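Local coordinates for phosphoribosylformylglycinamidine cyclo-ligase (Thermus thermophilus HB8, PDB 5AVM), which probably catalyses the ATP-dependent ring closure of formylglycinamidine ribonucleotide to 5-aminoimidazole ribonucleotide in de novo purine biosynthesis, releasing ADP and phosphate, at residues D103-S108 / A120-A125; A96-F101 / A223-F228; Y190-K195 / Y291-M296. All coordinates share one frame; numbering follows the deposited sequence.

Interaction 1 (D103-S108 / A120-A125)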
loop_
_atom_site.group_PDB
_atom_site.type_symbol
_atom_site.label_atom_id
_atom_site.label_comp_id
_atom_site.label_asym_id
_atom_site.label_seq_id
_atom_site.Cartn_x
_atom_site.Cartn_y
_atom_site.Cartn_z
ATOM N N ASP B 103 -1.919 -7.023 -0.014
ATOM C CA ASP B 103 -2.191 -6.098 1.085
ATOM C C ASP B 103 -1.122 -5.855 2.148
ATOM O O ASP B 103 -0.188 -6.639 2.303
ATOM C CB ASP B 103 -3.463 -6.557 1.789
ATOM C CG ASP B 103 -3.430 -8.037 2.132
ATOM O OD1 ASP B 103 -2.455 -8.479 2.782
ATOM O OD2 ASP B 103 -4.376 -8.765 1.753
ATOM N N TYR B 104 -1.303 -4.766 2.897
ATOM C CA TYR B 104 -0.395 -4.376 3.973
ATOM C C TYR B 104 -1.160 -4.121 5.269
ATOM O O TYR B 104 -1.689 -3.025 5.465
ATOM C CB TYR B 104 0.340 -3.094 3.612
ATOM C CG TYR B 104 1.538 -2.827 4.488
ATOM C CD1 TYR B 104 2.706 -3.575 4.338
ATOM C CD2 TYR B 104 1.515 -1.825 5.460
ATOM C CE1 TYR B 104 3.826 -3.338 5.125
ATOM C CE2 TYR B 104 2.633 -1.574 6.263
ATOM C CZ TYR B 104 3.788 -2.338 6.087
ATOM O OH TYR B 104 4.911 -2.109 6.858
ATOM N N LEU B 105 -1.206 -5.111 6.158
ATOM C CA LEU B 105 -1.921 -4.964 7.430
ATOM C C LEU B 105 -1.005 -4.487 8.561
ATOM O O LEU B 105 0.059 -5.056 8.777
ATOM C CB LEU B 105 -2.581 -6.299 7.818
ATOM C CG LEU B 105 -3.884 -6.693 7.103
ATOM C CD1 LEU B 105 -3.818 -6.355 5.623
ATOM C CD2 LEU B 105 -4.141 -8.187 7.302
ATOM N N ALA B 106 -1.417 -3.445 9.279
ATOM C CA ALA B 106 -0.613 -2.906 10.379
ATOM C C ALA B 106 -1.470 -2.660 11.622
ATOM O O ALA B 106 -2.561 -2.095 11.539
ATOM C CB ALA B 106 0.067 -1.612 9.944
ATOM N N ALA B 107 -0.966 -3.070 12.781
ATOM C CA ALA B 107 -1.718 -2.910 14.019
ATOM C C ALA B 107 -0.826 -2.673 15.218
ATOM O O ALA B 107 0.389 -2.869 15.150
ATOM C CB ALA B 107 -2.549 -4.147 14.264
ATOM N N SER B 108 -1.447 -2.251 16.317
ATOM C CA SER B 108 -0.737 -2.024 17.568
ATOM C C SER B 108 -0.190 -3.399 17.937
ATOM O O SER B 108 0.965 -3.549 18.337
ATOM C CB SER B 108 -1.708 -1.536 18.643
ATOM O OG SER B 108 -1.066 -1.417 19.896
ATOM N N ALA B 120 -8.388 -14.399 6.317
ATOM C CA ALA B 120 -9.450 -15.284 5.874
ATOM C C ALA B 120 -10.421 -14.527 4.982
ATOM O O ALA B 120 -10.819 -15.022 3.924
ATOM C CB ALA B 120 -10.184 -15.848 7.074
ATOM N N SER B 121 -10.786 -13.319 5.416
ATOM C CA SER B 121 -11.729 -12.460 4.699
ATOM C C SER B 121 -11.225 -11.990 3.332
ATOM O O SER B 121 -11.950 -12.056 2.338
ATOM C CB SER B 121 -12.075 -11.243 5.561
ATOM O OG SER B 121 -13.155 -10.515 5.006
ATOM N N LEU B 122 -9.985 -11.512 3.288
ATOM C CA LEU B 122 -9.406 -11.028 2.043
ATOM C C LEU B 122 -9.300 -12.126 1.001
ATOM O O LEU B 122 -9.510 -11.881 -0.189
ATOM C CB LEU B 122 -8.036 -10.408 2.317
ATOM C CG LEU B 122 -8.151 -9.062 3.039
ATOM C CD1 LEU B 122 -6.938 -8.821 3.924
ATOM C CD2 LEU B 122 -8.317 -7.958 2.007
ATOM N N ALA B 123 -8.989 -13.339 1.445
ATOM C CA ALA B 123 -8.874 -14.469 0.532
ATOM C C ALA B 123 -10.245 -14.806 -0.069
ATOM O O ALA B 123 -10.346 -15.205 -1.234
ATOM C CB ALA B 123 -8.313 -15.668 1.264
ATOM N N GLU B 124 -11.299 -14.638 0.730
ATOM C CA GLU B 124 -12.664 -14.913 0.278
ATOM C C GLU B 124 -13.157 -13.844 -0.693
ATOM O O GLU B 124 -13.874 -14.150 -1.632
ATOM C CB GLU B 124 -13.631 -14.978 1.470
ATOM C CG GLU B 124 -13.329 -16.059 2.518
ATOM C CD GLU B 124 -14.416 -16.160 3.601
ATOM O OE1 GLU B 124 -15.586 -16.418 3.238
ATOM O OE2 GLU B 124 -14.109 -15.987 4.808
ATOM N N ALA B 125 -12.772 -12.591 -0.455
ATOM C CA ALA B 125 -13.180 -11.465 -1.297
ATOM C C ALA B 125 -12.532 -11.516 -2.670
ATOM O O ALA B 125 -13.165 -11.211 -3.684
ATOM C CB ALA B 125 -12.831 -10.154 -0.618
#

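Interaction 2 (A96-F101 / A223-F228)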
loop_
_atom_site.group_PDB
_atom_site.type_symbol
_atom_site.label_atom_id
_atom_site.label_comp_id
_atom_site.label_asym_id
_atom_site.label_seq_id
_atom_site.Cartn_x
_atom_site.Cartn_y
_atom_site.Cartn_z
ATOM N N ALA B 96 -10.950 -0.239 -16.111
ATOM C CA ALA B 96 -10.157 -1.457 -16.065
ATOM C C ALA B 96 -10.735 -2.649 -15.317
ATOM O O ALA B 96 -11.666 -2.516 -14.525
ATOM C CB ALA B 96 -8.774 -1.134 -15.504
ATOM N N GLU B 97 -10.158 -3.817 -15.600
ATOM C CA GLU B 97 -10.522 -5.086 -14.966
ATOM C C GLU B 97 -9.364 -5.464 -14.042
ATOM O O GLU B 97 -8.202 -5.176 -14.340
ATOM C CB GLU B 97 -10.701 -6.202 -16.000
ATOM C CG GLU B 97 -11.888 -6.046 -16.916
ATOM C CD GLU B 97 -12.446 -7.385 -17.337
ATOM O OE1 GLU B 97 -13.168 -8.010 -16.521
ATOM O OE2 GLU B 97 -12.150 -7.819 -18.473
ATOM N N PRO B 98 -9.663 -6.129 -12.914
ATOM C CA PRO B 98 -8.606 -6.519 -11.976
ATOM C C PRO B 98 -7.690 -7.639 -12.453
ATOM O O PRO B 98 -8.140 -8.569 -13.114
ATOM C CB PRO B 98 -9.392 -6.900 -10.720
ATOM C CG PRO B 98 -10.655 -7.463 -11.278
ATOM C CD PRO B 98 -10.994 -6.498 -12.396
ATOM N N LEU B 99 -6.403 -7.532 -12.110
ATOM C CA LEU B 99 -5.398 -8.545 -12.462
ATOM C C LEU B 99 -4.905 -9.303 -11.216
ATOM O O LEU B 99 -4.641 -10.504 -11.280
ATOM C CB LEU B 99 -4.193 -7.907 -13.172
ATOM C CG LEU B 99 -4.290 -7.585 -14.667
ATOM C CD1 LEU B 99 -3.007 -6.886 -15.121
ATOM C CD2 LEU B 99 -4.509 -8.867 -15.460
ATOM N N PHE B 100 -4.771 -8.603 -10.093
ATOM C CA PHE B 100 -4.334 -9.227 -8.848
ATOM C C PHE B 100 -4.301 -8.222 -7.695
ATOM O O PHE B 100 -4.192 -7.016 -7.918
ATOM C CB PHE B 100 -2.962 -9.900 -9.032
ATOM C CG PHE B 100 -1.864 -8.968 -9.482
ATOM C CD1 PHE B 100 -1.246 -8.108 -8.577
ATOM C CD2 PHE B 100 -1.427 -8.976 -10.807
ATOM C CE1 PHE B 100 -0.205 -7.275 -8.984
ATOM C CE2 PHE B 100 -0.389 -8.143 -11.223
ATOM C CZ PHE B 100 0.224 -7.291 -10.308
ATOM N N PHE B 101 -4.400 -8.734 -6.472
ATOM C CA PHE B 101 -4.421 -7.914 -5.261
ATOM C C PHE B 101 -3.338 -8.352 -4.262
ATOM O O PHE B 101 -2.895 -9.494 -4.279
ATOM C CB PHE B 101 -5.820 -8.052 -4.619
ATOM C CG PHE B 101 -5.982 -7.351 -3.293
ATOM C CD1 PHE B 101 -6.158 -5.972 -3.228
ATOM C CD2 PHE B 101 -5.980 -8.077 -2.104
ATOM C CE1 PHE B 101 -6.330 -5.327 -1.999
ATOM C CE2 PHE B 101 -6.151 -7.442 -0.876
ATOM C CZ PHE B 101 -6.325 -6.063 -0.825
ATOM N N ALA B 223 -19.175 -4.146 -4.704
ATOM C CA ALA B 223 -18.380 -4.146 -5.930
ATOM C C ALA B 223 -19.298 -4.110 -7.144
ATOM O O ALA B 223 -20.337 -4.767 -7.159
ATOM C CB ALA B 223 -17.509 -5.389 -5.993
ATOM N N TYR B 224 -18.903 -3.355 -8.166
ATOM C CA TYR B 224 -19.697 -3.242 -9.386
ATOM C C TYR B 224 -19.037 -3.888 -10.597
ATOM O O TYR B 224 -19.310 -3.506 -11.737
ATOM C CB TYR B 224 -19.987 -1.769 -9.672
ATOM C CG TYR B 224 -20.742 -1.120 -8.539
ATOM C CD1 TYR B 224 -22.054 -1.494 -8.246
ATOM C CD2 TYR B 224 -20.116 -0.205 -7.701
ATOM C CE1 TYR B 224 -22.718 -0.978 -7.143
ATOM C CE2 TYR B 224 -20.767 0.318 -6.600
ATOM C CZ TYR B 224 -22.065 -0.073 -6.324
ATOM O OH TYR B 224 -22.695 0.442 -5.217
ATOM N N LEU B 225 -18.179 -4.875 -10.349
ATOM C CA LEU B 225 -17.487 -5.557 -11.435
ATOM C C LEU B 225 -18.493 -6.303 -12.322
ATOM O O LEU B 225 -18.459 -6.189 -13.553
ATOM C CB LEU B 225 -16.427 -6.525 -10.866
ATOM C CG LEU B 225 -15.476 -7.247 -11.842
ATOM C CD1 LEU B 225 -14.836 -6.251 -12.798
ATOM C CD2 LEU B 225 -14.411 -8.003 -11.056
ATOM N N LYS B 226 -19.395 -7.048 -11.690
ATOM C CA LYS B 226 -20.412 -7.803 -12.413
ATOM C C LYS B 226 -21.204 -6.850 -13.313
ATOM O O LYS B 226 -21.449 -7.142 -14.484
ATOM C CB LYS B 226 -21.313 -8.520 -11.402
ATOM C CG LYS B 226 -20.498 -9.350 -10.395
ATOM C CD LYS B 226 -21.335 -10.038 -9.313
ATOM C CE LYS B 226 -22.077 -11.265 -9.834
ATOM N NZ LYS B 226 -22.839 -11.958 -8.748
ATOM N N GLU B 227 -21.583 -5.697 -12.768
ATOM C CA GLU B 227 -22.321 -4.689 -13.525
ATOM C C GLU B 227 -21.562 -4.325 -14.794
ATOM O O GLU B 227 -21.993 -4.644 -15.901
ATOM C CB GLU B 227 -22.501 -3.422 -12.694
ATOM C CG GLU B 227 -23.819 -3.308 -11.966
ATOM C CD GLU B 227 -23.923 -4.188 -10.748
ATOM O OE1 GLU B 227 -22.896 -4.761 -10.332
ATOM O OE2 GLU B 227 -25.042 -4.289 -10.198
ATOM N N PHE B 228 -20.427 -3.651 -14.611
ATOM C CA PHE B 228 -19.571 -3.212 -15.708
ATOM C C PHE B 228 -19.373 -4.256 -16.791
ATOM O O PHE B 228 -19.459 -3.945 -17.977
ATOM C CB PHE B 228 -18.206 -2.767 -15.170
ATOM C CG PHE B 228 -18.198 -1.364 -14.648
ATOM C CD1 PHE B 228 -18.883 -1.034 -13.485
ATOM C CD2 PHE B 228 -17.557 -0.351 -15.354
ATOM C CE1 PHE B 228 -18.936 0.295 -13.034
ATOM C CE2 PHE B 228 -17.605 0.980 -14.911
ATOM C CZ PHE B 228 -18.298 1.301 -13.749
#

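Interaction 3 (Y190-K195 / Y291-M296). With SO4 (sulfate ion), chain L.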
loop_
_atom_site.group_PDB
_atom_site.type_symbol
_atom_site.label_atom_id
_atom_site.label_comp_id
_atom_site.label_asym_id
_atom_site.label_seq_id
_atom_site.Cartn_x
_atom_site.Cartn_y
_atom_site.Cartn_z
ATOM N N TYR B 190 -16.946 6.561 8.449
ATOM C CA TYR B 190 -17.174 5.798 9.650
ATOM C C TYR B 190 -16.655 6.457 10.913
ATOM O O TYR B 190 -16.815 5.916 12.007
ATOM C CB TYR B 190 -16.603 4.393 9.505
ATOM C CG TYR B 190 -17.520 3.484 8.724
ATOM C CD1 TYR B 190 -17.637 3.600 7.334
ATOM C CD2 TYR B 190 -18.297 2.527 9.375
ATOM C CE1 TYR B 190 -18.507 2.784 6.617
ATOM C CE2 TYR B 190 -19.168 1.708 8.667
ATOM C CZ TYR B 190 -19.265 1.843 7.289
ATOM O OH TYR B 190 -20.108 1.014 6.590
ATOM N N SER B 191 -16.030 7.620 10.775
ATOM C CA SER B 191 -15.543 8.334 11.948
ATOM C C SER B 191 -16.745 9.100 12.505
ATOM O O SER B 191 -16.950 9.185 13.724
ATOM C CB SER B 191 -14.439 9.313 11.568
ATOM O OG SER B 191 -14.040 10.048 12.712
ATOM N N LEU B 192 -17.534 9.661 11.592
ATOM C CA LEU B 192 -18.733 10.392 11.964
ATOM C C LEU B 192 -19.667 9.353 12.567
ATOM O O LEU B 192 -20.246 9.568 13.631
ATOM C CB LEU B 192 -19.363 11.047 10.723
ATOM C CG LEU B 192 -20.621 11.914 10.882
ATOM C CD1 LEU B 192 -20.560 12.719 12.175
ATOM C CD2 LEU B 192 -20.749 12.844 9.690
ATOM N N ILE B 193 -19.773 8.212 11.887
ATOM C CA ILE B 193 -20.619 7.100 12.322
ATOM C C ILE B 193 -20.307 6.601 13.735
ATOM O O ILE B 193 -21.208 6.476 14.559
ATOM C CB ILE B 193 -20.506 5.905 11.337
ATOM C CG1 ILE B 193 -21.247 6.230 10.041
ATOM C CG2 ILE B 193 -21.051 4.645 11.966
ATOM C CD1 ILE B 193 -20.975 5.253 8.916
ATOM N N ARG B 194 -19.041 6.308 14.017
ATOM C CA ARG B 194 -18.668 5.808 15.336
ATOM C C ARG B 194 -19.014 6.795 16.442
ATOM O O ARG B 194 -19.283 6.397 17.578
ATOM C CB ARG B 194 -17.177 5.451 15.376
ATOM C CG ARG B 194 -16.812 4.213 14.547
ATOM C CD ARG B 194 -15.366 3.787 14.775
ATOM N NE ARG B 194 -15.132 3.312 16.141
ATOM C CZ ARG B 194 -14.169 3.769 16.938
ATOM N NH1 ARG B 194 -13.344 4.719 16.513
ATOM N NH2 ARG B 194 -14.028 3.277 18.162
ATOM N N LYS B 195 -19.015 8.081 16.106
ATOM C CA LYS B 195 -19.367 9.118 17.068
ATOM C C LYS B 195 -20.879 9.138 17.274
ATOM O O LYS B 195 -21.364 9.187 18.405
ATOM C CB LYS B 195 -18.926 10.493 16.572
ATOM C CG LYS B 195 -19.689 11.646 17.227
ATOM C CD LYS B 195 -19.276 13.003 16.675
ATOM C CE LYS B 195 -20.238 14.099 17.121
ATOM N NZ LYS B 195 -21.608 13.925 16.542
ATOM N N TYR B 291 -24.148 14.732 2.598
ATOM C CA TYR B 291 -23.665 14.494 1.242
ATOM C C TYR B 291 -22.178 14.756 1.090
ATOM O O TYR B 291 -21.579 14.424 0.073
ATOM C CB TYR B 291 -24.437 15.353 0.238
ATOM C CG TYR B 291 -25.815 14.818 -0.059
ATOM C CD1 TYR B 291 -26.836 14.926 0.876
ATOM C CD2 TYR B 291 -26.078 14.135 -1.244
ATOM C CE1 TYR B 291 -28.086 14.363 0.647
ATOM C CE2 TYR B 291 -27.325 13.565 -1.482
ATOM C CZ TYR B 291 -28.325 13.682 -0.528
ATOM O OH TYR B 291 -29.559 13.104 -0.735
ATOM N N ARG B 292 -21.588 15.337 2.122
ATOM C CA ARG B 292 -20.173 15.670 2.124
ATOM C C ARG B 292 -19.377 14.547 2.778
ATOM O O ARG B 292 -18.171 14.424 2.569
ATOM C CB ARG B 292 -19.985 16.967 2.904
ATOM C CG ARG B 292 -18.716 17.729 2.642
ATOM C CD ARG B 292 -18.678 18.917 3.580
ATOM N NE ARG B 292 -18.648 18.466 4.968
ATOM C CZ ARG B 292 -19.317 19.041 5.960
ATOM N NH1 ARG B 292 -20.079 20.102 5.725
ATOM N NH2 ARG B 292 -19.226 18.545 7.188
ATOM N N VAL B 293 -20.063 13.724 3.563
ATOM C CA VAL B 293 -19.424 12.623 4.273
ATOM C C VAL B 293 -19.848 11.239 3.763
ATOM O O VAL B 293 -19.011 10.338 3.639
ATOM C CB VAL B 293 -19.726 12.711 5.811
ATOM C CG1 VAL B 293 -19.158 11.504 6.539
ATOM C CG2 VAL B 293 -19.147 13.988 6.390
ATOM N N PHE B 294 -21.137 11.075 3.462
ATOM C CA PHE B 294 -21.667 9.788 3.014
ATOM C C PHE B 294 -22.048 9.724 1.542
ATOM O O PHE B 294 -22.286 10.750 0.904
ATOM C CB PHE B 294 -22.880 9.419 3.861
ATOM C CG PHE B 294 -22.605 9.404 5.329
ATOM C CD1 PHE B 294 -21.685 8.513 5.869
ATOM C CD2 PHE B 294 -23.260 10.288 6.181
ATOM C CE1 PHE B 294 -21.420 8.503 7.245
ATOM C CE2 PHE B 294 -22.997 10.282 7.561
ATOM C CZ PHE B 294 -22.077 9.390 8.088
ATOM N N ASN B 295 -22.120 8.508 1.012
ATOM C CA ASN B 295 -22.463 8.323 -0.392
ATOM C C ASN B 295 -23.957 8.487 -0.670
ATOM O O ASN B 295 -24.379 8.535 -1.831
ATOM C CB ASN B 295 -21.982 6.956 -0.890
ATOM C CG ASN B 295 -22.628 5.793 -0.160
ATOM O OD1 ASN B 295 -23.852 5.676 -0.103
ATOM N ND2 ASN B 295 -21.802 4.913 0.389
ATOM N N MET B 296 -24.752 8.574 0.395
ATOM C CA MET B 296 -26.200 8.760 0.280
ATOM C C MET B 296 -26.878 7.771 -0.659
ATOM O O MET B 296 -27.921 8.071 -1.228
ATOM C CB MET B 296 -26.492 10.187 -0.184
ATOM C CG MET B 296 -25.905 11.260 0.724
ATOM S SD MET B 296 -26.685 11.316 2.341
ATOM C CE MET B 296 -25.975 9.966 3.128
HETATM S S SO4 L . -13.245 7.111 7.460
HETATM O O1 SO4 L . -13.261 7.438 8.893
HETATM O O2 SO4 L . -11.874 6.718 7.052
HETATM O O3 SO4 L . -14.172 5.996 7.198
HETATM O O4 SO4 L . -13.678 8.291 6.687
#

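Interaction 1 (D103-S108 / A120-A125)
The first torsions help bring D103 and L122 together. In D103, CG sits between the backbone N and the carbonyl carbon (chi1 50°), which sends the carboxylate out from the strand. In L122, CG lies trans to the carbonyl carbon, beside the backbone N (chi1 -72°), which turns its fork toward the strand, and the two side chains meet from opposite directions. The meeting point is one carboxylate oxygen, D103 OD2, set 3.4 Å from the methyl L122 CD1. The same oxygen stands 4.0 Å from L122 CD2, so it faces both prongs of the leucine fork. L105, two residues on, adds a looser apolar touch, L105 CD1 to L122 CD1 at 4.3 Å.

D103 and L105 both point their side chains at the helix. The residue between them, Y104, packs on G62 of the second subunit, and the backbone O of D103 accepts a hydrogen bond from T60 OG1 of that subunit. One face of strand 97-107 is thus given to the helix, while the strand also takes part in the dimer contact. Backbone bonds from D103 and L105 to E137, and from L105 to A139, tie it to the parallel strand 137-140; helix 112-129 is the connection of this beta-alpha-beta unit. L122 also leans on V84 of helix 79-92, a position that suits a branched aliphatic residue.

Replacing L122 with an alanine would remove CG and both methyls, which would probably open a gap between helix and strand and leave L105 without this apolar neighbour on the helix.

Chemically the contact is buried van der Waals packing. A carbon neighbour offers D103 OD2 no hydrogen bond, and such low-polarity surroundings would probably make a charge there more costly.

Interaction 2 (A96-F101 / A223-F228)
P98 and L225 reach toward each other: P98 CG lies 3.8 Å from L225 CD2, and P98 CD lies 3.9 Å from L225 CD1. The two leucine methyls therefore bear on adjacent carbons of the pyrrolidine ring. E97 adds a looser touch, its OE1 standing 4.4 Å from L225 CD1. L225 extends toward the strand with CG trans to its own N (chi1 -174°), which carries the branched end away from the helix.

The carboxylate of E97 is held elsewhere, in a salt bridge from OE1 to R229 NE. R229 lies one turn beyond L225, so helix 225-233 holds the start of strand 97-107 by one apolar and one charged residue. P98 also touches I131 and L156 of strand 150-161, and a proline fits here since its rigid ring offers a compact apolar surface. L225 rests in turn on V88 and L92 of helix 79-92. Further out, Y224 occupies the N-cap position: its O takes the backbone bond from F228 N at 3.1 Å, and its own N is bound by N89 OD1.

The contact joins the N-terminal and C-terminal family regions of the chain. Between residues 96-101 and 223-228 themselves, carbon packing supplies the fit; R229, just past the second segment, adds through E97 a charged link between the same strand and helix.

Interaction 3 (Y190-K195 / Y291-M296)
L192 and I193 receive the ring of F294 from different directions. L192 crosses F294 at about a right angle, with L192 CD2 4.0 Å from F294 CE2. I193 comes in obliquely, placing CG1 3.6 Å from F294 CE1. The far end of the ring is thus touched by both aliphatic side chains, an arrangement served well by a flat residue with a long reach. L192, whose CG lies opposite its backbone N (chi1 -178°), also sends CD2 into the fork of V293, 3.8 Å from both V293 CG1 and V293 CG2. V293 CG1 lies over the centre of the F294 ring, 3.8 Å above its plane, on the same side as L192 CD2, so the two aliphatic groups share that side.

I193 has a second aromatic neighbour, for its CD1 stands over the face of Y190, 3.7 Å above the ring plane. Y190 is pinned at its far end, where OH bonds to L217 O and K66 NZ. At the start of the same helix, Y190 N donates to O3 of a sulfate ion over 3.1 Å (153°), joined by G189 N. The ion probably came from the crystallisation liquor, and the helix N-terminus, with its partial positive charge, would probably favour an anion here.

E289, one turn before V293 in helix 287-293, also touches L192. Around this core, helix 275-283 supplies L279 to I193, and helix 66-72 packs L69 on Y190 while its E72 forms a salt bridge with R194.

Interactions 1 and 2 share strand 97-107 and lie with their centres about 19 Å apart; they touch where L122 CD2 comes 3.6 Å from F101 CE2. Interaction 3 stands apart, its centre about 23 and 25 Å from the centres of interactions 1 and 2. Along the chain, residues 96-101 come first, followed by both segments of interaction 1; then 190-195, 223-228 and 291-296 alternate between interactions 3 and 2. Interaction 1 is internal to the N-terminal family region and interaction 3 to the C-terminal one, whereas interaction 2 bridges the two. Strand 97-107 is therefore packed within its own region and also fastened to the other.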